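Local structure of Nsp15 (Middle East respiratory syndrome-related coronavirus, 5YVD) at residues Ile161-Val166 and Pro170-Leu175; Tyr227-Val232 and Asp297-Ile302; Ser270-Tyr275 and Thr322-Met327. The protein is a coronavirus endoribonuclease that cleaves RNA, probably at uridylates, and assembles from six copies of the chain. All coordinates share one frame; numbering follows the deposited sequence.

Overall arrangement
Following the chain from the N terminus, interaction 1 comes first, in the middle domain: residues 161-166 leave a two-stranded hairpin and 170-175 lead into strand 174-178 of the five-stranded mixed sheet, so a connection of only three residues is closed. Interactions 2 and 3 follow in the endoribonuclease domain, and they cross: 227-232, 270-275, 297-302 and 322-327 occur in that order, the first pairing with the third and the second with the fourth. Interaction 2 joins helices 229-234 and 296-304, closing a loop of 64 residues; interaction 3 joins two antiparallel sheets and closes one of 46. Their centres lie about 15 Å apart, against about 28 Å and 24 Å from interaction 1 to interactions 2 and 3.

Interaction 1. Residues Ile161-Val166 and Pro170-Leu175; sequences IRDSDV and PVKFYL
Lys172 NZ is gripped by a salt bridge to Asp152 OD1 and a weak hydrogen bond to Gly150 O, while the aliphatic part of the same side chain borders the carboxylate of Asp163. The contact lies in the middle domain, in the tight connection from the hairpin 153-156/159-162 to strand 174-178 of the mixed sheet. Asp163 OD2 is 3.9 Å from Lys172 CB, and the two side chains cross at about a right angle. With CG anti to the backbone N (chi1 -178°) but the chain bent at chi2 and chi3, Lys172 NZ ends 4.8 Å from Asp163 OD2, too far for a salt bridge, although the opposite charges would still be expected to attract each other.

Val171 has the largest share of the contact. It runs past Asp163 in the opposite direction, and Val171 CB lies 3.8 Å from Asp163 OD1. With CG1 anti to the backbone N (chi1 176°), this methyl meets the aspartate backbone, Val171 CG1 lying 3.6 Å from Asp163 N, and CG2 is left to face Ile161. There the two side chains cross nearly perpendicularly. Ile161 also packs on Thr280 of a second subunit, which places this turn beside a subunit interface.

Beyond Asp163 the chain bends through an ST turn: Ser164 OG accepts from Val166 N at 3.1 Å, and weakly from Val167 N. Against the buried Val171, the branch of Ile161 that makes the contact is CG2, 3.5 Å from Val171 CG2.

Interaction 2. Residues Tyr227-Val232 and Asp297-Ile302; sequences YAFEHV and DDFVMI
The rings of Phe229 and Phe299 meet by their outer atoms and do not stack, with CE2 of Phe229 4.2 Å from CE2 of Phe299. That approach falls at the edge of the Phe299 ring, near its plane, but reaches the Phe229 ring obliquely, and the two side chains slide past each other in opposite directions. Tyr227 O lies in the plane of the Phe229 ring, at its edge. Val232 takes a second place on the Phe299 rim, its CG1 3.7 Å from Phe299 CZ. On the other helix, Val300 CG2 lies 3.7 Å from Phe229 CZ, the two side chains crossing at roughly a right angle. With CG anti to the backbone N (chi1 -177°), the Phe299 ring is carried toward the first helix. The backbones, 10.9 Å apart from Val232 CA to Phe299 CA, are bridged by four buried apolar side chains. Ala228 is the N-cap residue of the first helix, and its O accepts from Val232 N. This helix pair belongs to the endoribonuclease domain: Ile219 of helix 215-221 and Leu224 also pack on Phe229, Leu247 and Leu294 touch Phe299, and strand 334-340 touches Ala228 through Val335.

Interaction 3. Residues Ser270-Tyr275 and Thr322-Met327; sequences STIHNY and TMIEFM
Ahead of Thr271 and Ile272, the two residues that meet Ile324, the segment begins with a local bond: Ser270 OG donates to Ile272 O at 2.8 Å, with a C=O...OG angle of 131° and the donor tilted out of the carbonyl plane. Ser270 CB lies over one face of the His273 ring, 4.1 Å above its plane and offset toward the rim.

Thr271 divides its two branches. OG1 is hydrogen-bonded to Asp320 OD2, just ahead of strand 322-331, and to Asn74 ND2, from the middle-domain part of the chain. CG2, anti to the backbone N, meets strand 322-331: Thr271 CG2 lies 3.8 Å from Ile324 CD1 and 4.1 Å from Ile324 CG1. The two side chains reach for each other tip to tip; Ile324 has CG1 anti to its carbonyl carbon (chi1 -56°), and CD1 at its end meets the threonine methyl. The backbones stay well apart here, Thr271 CA being 8.7 Å from Ile324 CA, and both residues are buried.

In the EndoU-type endoribonuclease domain this contact spans two antiparallel sheets, 260-263/273-279/285-291 and 312-319/322-331/334-340, near the start of the middle strand of each. Ile272 adds a looser touch, Ile272 CD1 to Ile324 CD1 at 4.4 Å, so the same isoleucine methyl serves both neighbours; Ile272 also packs on Ile292, just after strand 285-291.

At His273 the backbone pairs with Val291 of strand 285-291, while ND1 of its ring is hydrogen-bonded to Glu264 OE2, just after strand 260-263.

Interaction 1. Residues Ile161-Val166 and Pro170-Leu175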
loop_
_atom_site.group_PDB
_atom_site.type_symbol
_atom_site.label_atom_id
_atom_site.label_comp_id
_atom_site.label_asym_id
_atom_site.label_seq_id
_atom_site.Cartn_x
_atom_site.Cartn_y
_atom_site.Cartn_z
ATOM N N ILE A 161 36.503 -8.287 -1.066
ATOM C CA ILE A 161 37.389 -9.391 -0.766
ATOM C C ILE A 161 38.726 -9.114 -1.520
ATOM O O ILE A 161 38.719 -8.704 -2.678
ATOM C CB ILE A 161 36.618 -10.700 -1.116
ATOM C CG1 ILE A 161 36.517 -11.598 0.105
ATOM C CG2 ILE A 161 37.150 -11.458 -2.330
ATOM C CD1 ILE A 161 35.331 -11.260 0.986
ATOM N N ARG A 162 39.857 -9.282 -0.841
ATOM C CA ARG A 162 41.177 -8.907 -1.392
ATOM C C ARG A 162 41.950 -10.138 -1.855
ATOM O O ARG A 162 41.924 -11.179 -1.181
ATOM C CB ARG A 162 42.025 -8.198 -0.328
ATOM C CG ARG A 162 41.390 -6.980 0.296
ATOM C CD ARG A 162 41.675 -5.685 -0.465
ATOM N NE ARG A 162 40.599 -4.708 -0.275
ATOM C CZ ARG A 162 40.379 -3.640 -1.044
ATOM N NH1 ARG A 162 41.182 -3.361 -2.084
ATOM N NH2 ARG A 162 39.343 -2.839 -0.761
ATOM N N ASP A 163 42.672 -10.004 -2.969
ATOM C CA ASP A 163 43.521 -11.099 -3.469
ATOM C C ASP A 163 44.643 -11.496 -2.467
ATOM O O ASP A 163 45.174 -10.644 -1.762
ATOM C CB ASP A 163 44.114 -10.729 -4.845
ATOM C CG ASP A 163 44.241 -11.936 -5.783
ATOM O OD1 ASP A 163 43.836 -13.062 -5.409
ATOM O OD2 ASP A 163 44.751 -11.759 -6.911
ATOM N N SER A 164 44.961 -12.795 -2.425
ATOM C CA SER A 164 45.894 -13.413 -1.462
ATOM C C SER A 164 46.025 -14.921 -1.716
ATOM O O SER A 164 45.206 -15.504 -2.396
ATOM C CB SER A 164 45.409 -13.240 -0.022
ATOM O OG SER A 164 44.525 -14.291 0.356
ATOM N N ASP A 165 47.018 -15.564 -1.122
ATOM C CA ASP A 165 47.172 -17.023 -1.254
ATOM C C ASP A 165 46.075 -17.839 -0.549
ATOM O O ASP A 165 45.879 -19.013 -0.878
ATOM C CB ASP A 165 48.521 -17.474 -0.696
ATOM C CG ASP A 165 49.683 -16.748 -1.321
ATOM O OD1 ASP A 165 49.539 -16.321 -2.485
ATOM O OD2 ASP A 165 50.731 -16.599 -0.646
ATOM N N VAL A 166 45.368 -17.223 0.406
ATOM C CA VAL A 166 44.332 -17.917 1.194
ATOM C C VAL A 166 42.903 -17.813 0.627
ATOM O O VAL A 166 41.999 -18.522 1.101
ATOM C CB VAL A 166 44.319 -17.437 2.681
ATOM C CG1 VAL A 166 45.697 -17.588 3.308
ATOM C CG2 VAL A 166 43.828 -15.989 2.821
ATOM N N PRO A 170 37.556 -16.945 -6.490
ATOM C CA PRO A 170 38.451 -16.126 -7.293
ATOM C C PRO A 170 38.272 -14.631 -7.023
ATOM O O PRO A 170 37.166 -14.165 -6.704
ATOM C CB PRO A 170 38.037 -16.460 -8.726
ATOM C CG PRO A 170 36.609 -16.941 -8.643
ATOM C CD PRO A 170 36.484 -17.583 -7.277
ATOM N N VAL A 171 39.372 -13.894 -7.133
ATOM C CA VAL A 171 39.389 -12.437 -6.983
ATOM C C VAL A 171 39.944 -11.770 -8.261
ATOM O O VAL A 171 39.525 -10.675 -8.673
ATOM C CB VAL A 171 40.235 -12.049 -5.748
ATOM C CG1 VAL A 171 40.354 -10.538 -5.608
ATOM C CG2 VAL A 171 39.638 -12.644 -4.488
ATOM N N LYS A 172 40.905 -12.421 -8.900
ATOM C CA LYS A 172 41.472 -11.868 -10.119
ATOM C C LYS A 172 40.628 -12.328 -11.297
ATOM O O LYS A 172 40.638 -13.520 -11.666
ATOM C CB LYS A 172 42.939 -12.287 -10.284
ATOM C CG LYS A 172 43.617 -11.693 -11.523
ATOM C CD LYS A 172 44.584 -10.563 -11.227
ATOM C CE LYS A 172 44.010 -9.472 -10.353
ATOM N NZ LYS A 172 45.001 -8.374 -10.309
ATOM N N PHE A 173 39.902 -11.384 -11.888
ATOM C CA PHE A 173 39.037 -11.724 -13.006
ATOM C C PHE A 173 39.633 -11.236 -14.307
ATOM O O PHE A 173 40.280 -10.194 -14.346
ATOM C CB PHE A 173 37.601 -11.221 -12.795
ATOM C CG PHE A 173 36.841 -12.017 -11.768
ATOM C CD1 PHE A 173 36.767 -11.584 -10.436
ATOM C CD2 PHE A 173 36.242 -13.224 -12.114
ATOM C CE1 PHE A 173 36.081 -12.325 -9.484
ATOM C CE2 PHE A 173 35.547 -13.972 -11.168
ATOM C CZ PHE A 173 35.468 -13.527 -9.852
ATOM N N TYR A 174 39.454 -12.046 -15.348
ATOM C CA TYR A 174 39.898 -11.732 -16.681
ATOM C C TYR A 174 38.604 -11.484 -17.424
ATOM O O TYR A 174 37.706 -12.333 -17.466
ATOM C CB TYR A 174 40.739 -12.878 -17.265
ATOM C CG TYR A 174 41.952 -13.175 -16.410
ATOM C CD1 TYR A 174 43.107 -12.411 -16.512
ATOM C CD2 TYR A 174 41.935 -14.196 -15.451
ATOM C CE1 TYR A 174 44.223 -12.672 -15.718
ATOM C CE2 TYR A 174 43.048 -14.460 -14.647
ATOM C CZ TYR A 174 44.191 -13.689 -14.791
ATOM O OH TYR A 174 45.294 -13.923 -14.002
ATOM N N LEU A 175 38.525 -10.285 -17.978
ATOM C CA LEU A 175 37.300 -9.679 -18.433
ATOM C C LEU A 175 37.377 -9.400 -19.912
ATOM O O LEU A 175 38.311 -8.732 -20.368
ATOM C CB LEU A 175 37.136 -8.355 -17.703
ATOM C CG LEU A 175 36.843 -8.525 -16.212
ATOM C CD1 LEU A 175 37.361 -7.330 -15.441
ATOM C CD2 LEU A 175 35.353 -8.721 -15.968
#

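Interaction 2. Residues Tyr227-Val232 and Asp297-Ile302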
loop_
_atom_site.group_PDB
_atom_site.type_symbol
_atom_site.label_atom_id
_atom_site.label_comp_id
_atom_site.label_asym_id
_atom_site.label_seq_id
_atom_site.Cartn_x
_atom_site.Cartn_y
_atom_site.Cartn_z
ATOM N N TYR A 227 51.093 21.109 -4.605
ATOM C CA TYR A 227 49.959 20.299 -5.026
ATOM C C TYR A 227 48.684 20.472 -4.186
ATOM O O TYR A 227 47.737 19.665 -4.276
ATOM C CB TYR A 227 50.404 18.832 -5.072
ATOM C CG TYR A 227 51.498 18.619 -6.078
ATOM C CD1 TYR A 227 51.212 18.513 -7.424
ATOM C CD2 TYR A 227 52.840 18.606 -5.689
ATOM C CE1 TYR A 227 52.223 18.358 -8.363
ATOM C CE2 TYR A 227 53.863 18.440 -6.618
ATOM C CZ TYR A 227 53.545 18.315 -7.954
ATOM O OH TYR A 227 54.536 18.143 -8.884
ATOM N N ALA A 228 48.652 21.522 -3.377
ATOM C CA ALA A 228 47.459 21.894 -2.626
ATOM C C ALA A 228 46.804 20.777 -1.820
ATOM O O ALA A 228 45.587 20.775 -1.648
ATOM C CB ALA A 228 46.436 22.490 -3.581
ATOM N N PHE A 229 47.586 19.840 -1.296
ATOM C CA PHE A 229 47.002 18.710 -0.566
ATOM C C PHE A 229 46.085 19.158 0.564
ATOM O O PHE A 229 45.117 18.476 0.897
ATOM C CB PHE A 229 48.086 17.766 -0.036
ATOM C CG PHE A 229 48.178 16.497 -0.804
ATOM C CD1 PHE A 229 48.137 15.269 -0.159
ATOM C CD2 PHE A 229 48.236 16.523 -2.198
ATOM C CE1 PHE A 229 48.175 14.088 -0.891
ATOM C CE2 PHE A 229 48.266 15.345 -2.934
ATOM C CZ PHE A 229 48.236 14.127 -2.277
ATOM N N GLU A 230 46.404 20.300 1.157
ATOM C CA GLU A 230 45.616 20.856 2.245
ATOM C C GLU A 230 44.178 20.989 1.756
ATOM O O GLU A 230 43.249 20.427 2.352
ATOM C CB GLU A 230 46.217 22.214 2.677
ATOM C CG GLU A 230 46.506 22.435 4.166
ATOM C CD GLU A 230 47.163 21.259 4.861
ATOM O OE1 GLU A 230 48.384 21.315 5.088
ATOM O OE2 GLU A 230 46.437 20.290 5.195
ATOM N N HIS A 231 44.014 21.676 0.629
ATOM C CA HIS A 231 42.689 21.874 0.018
ATOM C C HIS A 231 42.110 20.566 -0.541
ATOM O O HIS A 231 41.004 20.157 -0.176
ATOM C CB HIS A 231 42.775 22.918 -1.110
ATOM C CG HIS A 231 41.446 23.350 -1.647
ATOM N ND1 HIS A 231 40.715 24.380 -1.094
ATOM C CD2 HIS A 231 40.721 22.900 -2.691
ATOM C CE1 HIS A 231 39.595 24.547 -1.772
ATOM N NE2 HIS A 231 39.576 23.662 -2.751
ATOM N N VAL A 232 42.880 19.897 -1.386
ATOM C CA VAL A 232 42.344 18.827 -2.203
ATOM C C VAL A 232 42.081 17.560 -1.381
ATOM O O VAL A 232 40.998 16.982 -1.428
ATOM C CB VAL A 232 43.281 18.529 -3.406
ATOM C CG1 VAL A 232 42.756 17.363 -4.210
ATOM C CG2 VAL A 232 43.407 19.736 -4.319
ATOM N N ASP A 297 48.894 6.768 -3.676
ATOM C CA ASP A 297 50.055 6.789 -4.554
ATOM C C ASP A 297 49.654 7.052 -6.005
ATOM O O ASP A 297 50.307 7.802 -6.729
ATOM C CB ASP A 297 50.797 5.457 -4.505
ATOM C CG ASP A 297 51.191 5.055 -3.111
ATOM O OD1 ASP A 297 52.386 5.172 -2.804
ATOM O OD2 ASP A 297 50.313 4.614 -2.340
ATOM N N ASP A 298 48.580 6.426 -6.439
ATOM C CA ASP A 298 48.130 6.627 -7.813
ATOM C C ASP A 298 47.621 8.071 -8.054
ATOM O O ASP A 298 47.878 8.689 -9.109
ATOM C CB ASP A 298 47.072 5.574 -8.155
ATOM C CG ASP A 298 47.649 4.159 -8.191
ATOM O OD1 ASP A 298 48.862 4.002 -8.465
ATOM O OD2 ASP A 298 46.884 3.200 -7.979
ATOM N N PHE A 299 46.909 8.611 -7.068
ATOM C CA PHE A 299 46.448 9.993 -7.134
ATOM C C PHE A 299 47.626 10.958 -7.171
ATOM O O PHE A 299 47.601 11.950 -7.888
ATOM C CB PHE A 299 45.587 10.295 -5.923
ATOM C CG PHE A 299 44.991 11.675 -5.919
ATOM C CD1 PHE A 299 43.845 11.944 -6.631
ATOM C CD2 PHE A 299 45.550 12.685 -5.152
ATOM C CE1 PHE A 299 43.272 13.194 -6.601
ATOM C CE2 PHE A 299 44.984 13.945 -5.110
ATOM C CZ PHE A 299 43.838 14.196 -5.832
ATOM N N VAL A 300 48.662 10.658 -6.402
ATOM C CA VAL A 300 49.856 11.494 -6.401
ATOM C C VAL A 300 50.575 11.424 -7.770
ATOM O O VAL A 300 51.006 12.425 -8.332
ATOM C CB VAL A 300 50.807 11.102 -5.248
ATOM C CG1 VAL A 300 52.143 11.813 -5.388
ATOM C CG2 VAL A 300 50.178 11.432 -3.910
ATOM N N MET A 301 50.678 10.230 -8.307
ATOM C CA MET A 301 51.320 10.037 -9.592
ATOM C C MET A 301 50.665 10.930 -10.648
ATOM O O MET A 301 51.349 11.603 -11.407
ATOM C CB MET A 301 51.225 8.562 -9.959
ATOM C CG MET A 301 52.102 8.082 -11.080
ATOM S SD MET A 301 52.132 6.269 -11.000
ATOM C CE MET A 301 50.488 5.808 -11.581
ATOM N N ILE A 302 49.342 10.957 -10.668
ATOM C CA ILE A 302 48.618 11.715 -11.670
ATOM C C ILE A 302 48.924 13.202 -11.589
ATOM O O ILE A 302 49.116 13.869 -12.612
ATOM C CB ILE A 302 47.104 11.536 -11.484
ATOM C CG1 ILE A 302 46.712 10.151 -11.962
ATOM C CG2 ILE A 302 46.304 12.630 -12.216
ATOM C CD1 ILE A 302 45.309 9.765 -11.576
#

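Interaction 3. Residues Ser270-Tyr275 and Thr322-Met327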
loop_
_atom_site.group_PDB
_atom_site.type_symbol
_atom_site.label_atom_id
_atom_site.label_comp_id
_atom_site.label_asym_id
_atom_site.label_seq_id
_atom_site.Cartn_x
_atom_site.Cartn_y
_atom_site.Cartn_z
ATOM N N SER A 270 30.163 2.704 -7.679
ATOM C CA SER A 270 30.381 3.687 -8.717
ATOM C C SER A 270 31.809 4.255 -8.614
ATOM O O SER A 270 32.354 4.438 -7.511
ATOM C CB SER A 270 29.339 4.816 -8.605
ATOM O OG SER A 270 29.564 5.847 -9.561
ATOM N N THR A 271 32.407 4.527 -9.769
ATOM C CA THR A 271 33.750 5.071 -9.812
ATOM C C THR A 271 33.829 6.404 -9.096
ATOM O O THR A 271 34.836 6.667 -8.423
ATOM C CB THR A 271 34.267 5.209 -11.251
ATOM O OG1 THR A 271 34.407 3.908 -11.812
ATOM C CG2 THR A 271 35.609 5.848 -11.277
ATOM N N ILE A 272 32.771 7.218 -9.238
ATOM C CA ILE A 272 32.601 8.481 -8.480
ATOM C C ILE A 272 31.365 8.469 -7.584
ATOM O O ILE A 272 30.267 8.082 -7.992
ATOM C CB ILE A 272 32.400 9.693 -9.405
ATOM C CG1 ILE A 272 33.514 9.784 -10.452
ATOM C CG2 ILE A 272 32.296 10.981 -8.597
ATOM C CD1 ILE A 272 33.023 10.313 -11.793
ATOM N N HIS A 273 31.557 8.964 -6.377
ATOM C CA HIS A 273 30.502 9.117 -5.413
ATOM C C HIS A 273 30.335 10.604 -5.062
ATOM O O HIS A 273 31.322 11.340 -4.926
ATOM C CB HIS A 273 30.849 8.323 -4.146
ATOM C CG HIS A 273 30.754 6.836 -4.305
ATOM N ND1 HIS A 273 29.712 6.097 -3.794
ATOM C CD2 HIS A 273 31.566 5.953 -4.920
ATOM C CE1 HIS A 273 29.890 4.823 -4.075
ATOM N NE2 HIS A 273 31.010 4.706 -4.757
ATOM N N ASN A 274 29.083 11.030 -4.892
ATOM C CA ASN A 274 28.775 12.411 -4.565
ATOM C C ASN A 274 28.145 12.496 -3.207
ATOM O O ASN A 274 27.164 11.842 -2.952
ATOM C CB ASN A 274 27.789 12.986 -5.584
ATOM C CG ASN A 274 28.416 13.254 -6.948
ATOM O OD1 ASN A 274 29.630 13.357 -7.088
ATOM N ND2 ASN A 274 27.566 13.383 -7.965
ATOM N N TYR A 275 28.693 13.338 -2.347
ATOM C CA TYR A 275 28.207 13.459 -0.977
ATOM C C TYR A 275 27.775 14.886 -0.670
ATOM O O TYR A 275 28.286 15.843 -1.238
ATOM C CB TYR A 275 29.269 12.997 0.041
ATOM C CG TYR A 275 29.673 11.542 -0.117
ATOM C CD1 TYR A 275 30.874 11.205 -0.710
ATOM C CD2 TYR A 275 28.851 10.497 0.322
ATOM C CE1 TYR A 275 31.265 9.882 -0.868
ATOM C CE2 TYR A 275 29.238 9.163 0.164
ATOM C CZ TYR A 275 30.454 8.875 -0.445
ATOM O OH TYR A 275 30.875 7.589 -0.647
ATOM N N THR A 322 36.844 2.876 -17.884
ATOM C CA THR A 322 36.322 4.036 -18.661
ATOM C C THR A 322 37.364 5.153 -18.694
ATOM O O THR A 322 38.481 4.996 -18.180
ATOM C CB THR A 322 35.080 4.679 -18.008
ATOM O OG1 THR A 322 34.577 3.824 -16.980
ATOM C CG2 THR A 322 33.987 4.984 -19.039
ATOM N N MET A 323 36.992 6.285 -19.287
ATOM C CA MET A 323 37.786 7.505 -19.165
ATOM C C MET A 323 37.159 8.335 -18.082
ATOM O O MET A 323 35.948 8.501 -18.098
ATOM C CB MET A 323 37.812 8.304 -20.482
ATOM C CG MET A 323 38.991 9.266 -20.590
ATOM S SD MET A 323 40.597 8.420 -20.757
ATOM C CE MET A 323 40.808 8.401 -22.542
ATOM N N ILE A 324 37.968 8.845 -17.146
ATOM C CA ILE A 324 37.478 9.775 -16.100
ATOM C C ILE A 324 38.136 11.151 -16.187
ATOM O O ILE A 324 39.362 11.259 -16.285
ATOM C CB ILE A 324 37.695 9.228 -14.665
ATOM C CG1 ILE A 324 37.022 7.851 -14.503
ATOM C CG2 ILE A 324 37.155 10.211 -13.610
ATOM C CD1 ILE A 324 35.505 7.882 -14.493
ATOM N N GLU A 325 37.314 12.193 -16.104
ATOM C CA GLU A 325 37.765 13.548 -16.312
ATOM C C GLU A 325 37.792 14.309 -15.022
ATOM O O GLU A 325 36.900 14.168 -14.188
ATOM C CB GLU A 325 36.852 14.266 -17.289
ATOM C CG GLU A 325 36.875 13.643 -18.672
ATOM C CD GLU A 325 36.100 14.445 -19.694
ATOM O OE1 GLU A 325 35.464 15.468 -19.326
ATOM O OE2 GLU A 325 36.145 14.033 -20.870
ATOM N N PHE A 326 38.820 15.132 -14.874
ATOM C CA PHE A 326 38.947 16.016 -13.746
ATOM C C PHE A 326 39.195 17.389 -14.277
ATOM O O PHE A 326 39.780 17.535 -15.350
ATOM C CB PHE A 326 40.181 15.673 -12.936
ATOM C CG PHE A 326 40.200 14.281 -12.395
ATOM C CD1 PHE A 326 40.463 13.202 -13.224
ATOM C CD2 PHE A 326 40.005 14.052 -11.036
ATOM C CE1 PHE A 326 40.502 11.916 -12.708
ATOM C CE2 PHE A 326 40.038 12.769 -10.519
ATOM C CZ PHE A 326 40.284 11.700 -11.353
ATOM N N MET A 327 38.803 18.395 -13.507
ATOM C CA MET A 327 39.312 19.730 -13.734
ATOM C C MET A 327 40.569 19.914 -12.884
ATOM O O MET A 327 40.646 19.398 -11.764
ATOM C CB MET A 327 38.259 20.757 -13.370
ATOM C CG MET A 327 37.043 20.713 -14.288
ATOM S SD MET A 327 37.463 21.036 -16.009
ATOM C CE MET A 327 38.258 22.640 -15.898
#